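Local coordinates for protein lectin (Trichosanthes anguina, PDB 4HR6) that probably binds carbohydrate as part of a three-chain, nontoxic seed lectin related to type II ribosome-inactivating proteins, this chain belonging to the ribosome-inactivating protein family, at residues B[165-170]-B[184-189]. Numbering follows the deposited sequence.
Sequences GLFGSV and DSIYYP
At the end of the C-terminal beta hairpin of strands 166-174 and 180-185 that lies away from its turn, Leu166 and Ser185 face each other as an antiparallel, non-hydrogen-bonded pair, their CA atoms 4.2 Å apart. Two backbone bonds flank the pair: Ile186 N donates to Gly165 O and Phe167 N to Asp184 O, each over 2.9 Å. Phe167 folds over the opposing strand: with CG anti to its own carbonyl carbon (chi1 -73°), the ring lays one face over the Ser185 backbone, CE2 coming to 3.5 Å from Ser185 C. The same CE2 meets Ile186 CG2 at 3.7 Å. On the other face of the hairpin, the Leu166 side chain lies beside Ser185 CB. A neighbouring lectin chain covers and grips this side: its Phe48 packs on Leu166, its Arg8 forms a salt bridge with Asp184 OD1 and a hydrogen bond with Phe167 O, and its Val131 O bonds to Ser185 OG. This end of the hairpin thus lies at a subunit interface. Ser185 OG, set between its own backbone N and carbonyl carbon (chi1 73°), also accepts from Tyr187 N at 3.2 Å, an ST turn where the chain leaves the strand. Beyond it, Ile186 CG1 sits over the centre of one face of the Tyr187 ring, 3.7 Å above its plane, and the Tyr187 hydroxyl is hydrogen-bonded to Gln164 O. The backbone of Gly165 takes a positive phi, 82°, a conformation readily adopted by glycine. Ile186 CG1 lies 3.3 Å from Gly165 O, and the bare CA of Gly165 comes to 3.8 Å from Tyr187 OH.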
# COMPACT_ATOMS: atom_id res chain seq x y z
N GLY B 165 1.99 14.40 3.65
CA GLY B 165 1.74 13.12 2.99
C GLY B 165 1.35 13.24 1.53
O GLY B 165 0.98 12.25 0.90
N LEU B 166 1.45 14.45 0.99
CA LEU B 166 1.18 14.67 -0.41
C LEU B 166 2.43 14.47 -1.27
O LEU B 166 3.53 14.90 -0.91
CB LEU B 166 0.63 16.08 -0.63
CG LEU B 166 -0.81 16.26 -0.09
CD1 LEU B 166 -1.04 17.66 0.43
CD2 LEU B 166 -1.82 15.92 -1.17
N PHE B 167 2.23 13.85 -2.42
CA PHE B 167 3.29 13.60 -3.37
C PHE B 167 3.64 14.88 -4.12
O PHE B 167 2.83 15.79 -4.22
CB PHE B 167 2.83 12.54 -4.38
CG PHE B 167 2.76 11.14 -3.82
CD1 PHE B 167 2.49 10.09 -4.67
CD2 PHE B 167 3.03 10.86 -2.49
CE1 PHE B 167 2.44 8.78 -4.21
CE2 PHE B 167 2.99 9.56 -2.02
CZ PHE B 167 2.70 8.52 -2.89
N GLY B 168 4.86 14.94 -4.65
CA GLY B 168 5.29 16.06 -5.48
C GLY B 168 4.84 15.85 -6.90
O GLY B 168 4.76 16.78 -7.67
N SER B 169 4.54 14.60 -7.24
CA SER B 169 4.13 14.24 -8.57
C SER B 169 3.15 13.06 -8.53
O SER B 169 3.19 12.24 -7.61
CB SER B 169 5.39 13.93 -9.40
OG SER B 169 5.18 12.84 -10.28
N VAL B 170 2.27 12.99 -9.51
CA VAL B 170 1.30 11.90 -9.61
C VAL B 170 1.97 10.61 -10.09
O VAL B 170 2.81 10.65 -10.97
CB VAL B 170 0.16 12.28 -10.59
CG1 VAL B 170 -0.74 11.09 -10.88
CG2 VAL B 170 -0.65 13.43 -10.00
N ASP B 184 -1.73 10.61 -5.72
CA ASP B 184 -1.00 11.84 -5.46
C ASP B 184 -0.73 12.07 -3.98
O ASP B 184 -0.38 13.17 -3.59
CB ASP B 184 -1.76 13.02 -6.07
CG ASP B 184 -3.04 13.35 -5.33
OD1 ASP B 184 -3.32 14.55 -5.15
OD2 ASP B 184 -3.75 12.40 -4.91
N SER B 185 -0.88 11.02 -3.17
CA SER B 185 -0.63 11.12 -1.73
C SER B 185 -0.43 9.74 -1.15
O SER B 185 -0.68 8.75 -1.80
CB SER B 185 -1.81 11.80 -1.02
OG SER B 185 -2.92 10.92 -0.94
N ILE B 186 0.01 9.69 0.10
CA ILE B 186 0.13 8.41 0.78
C ILE B 186 -1.19 7.81 1.28
O ILE B 186 -1.19 6.69 1.75
CB ILE B 186 1.03 8.51 2.00
CG1 ILE B 186 0.53 9.62 2.92
CG2 ILE B 186 2.47 8.69 1.59
CD1 ILE B 186 0.80 9.33 4.37
N TYR B 187 -2.29 8.56 1.20
CA TYR B 187 -3.52 8.18 1.89
C TYR B 187 -4.32 7.22 1.04
O TYR B 187 -5.54 7.32 0.97
CB TYR B 187 -4.34 9.44 2.25
CG TYR B 187 -3.53 10.38 3.09
CD1 TYR B 187 -3.09 11.60 2.60
CD2 TYR B 187 -3.14 10.01 4.35
CE1 TYR B 187 -2.32 12.45 3.36
CE2 TYR B 187 -2.36 10.85 5.12
CZ TYR B 187 -1.96 12.07 4.61
OH TYR B 187 -1.19 12.88 5.38
N TYR B 188 -3.62 6.30 0.37
CA TYR B 188 -4.24 5.24 -0.42
C TYR B 188 -3.68 3.90 0.04
O TYR B 188 -2.46 3.75 0.19
CB TYR B 188 -3.97 5.44 -1.90
CG TYR B 188 -4.64 6.66 -2.47
CD1 TYR B 188 -4.06 7.91 -2.36
CD2 TYR B 188 -5.87 6.56 -3.13
CE1 TYR B 188 -4.66 9.03 -2.89
CE2 TYR B 188 -6.49 7.68 -3.65
CZ TYR B 188 -5.88 8.92 -3.53
OH TYR B 188 -6.46 10.06 -4.04
N PRO B 189 -4.56 2.92 0.30
CA PRO B 189 -4.03 1.64 0.78
C PRO B 189 -3.11 0.97 -0.23
O PRO B 189 -2.17 0.27 0.16
CB PRO B 189 -5.29 0.79 1.06
CG PRO B 189 -6.43 1.54 0.48
CD PRO B 189 -6.03 2.97 0.37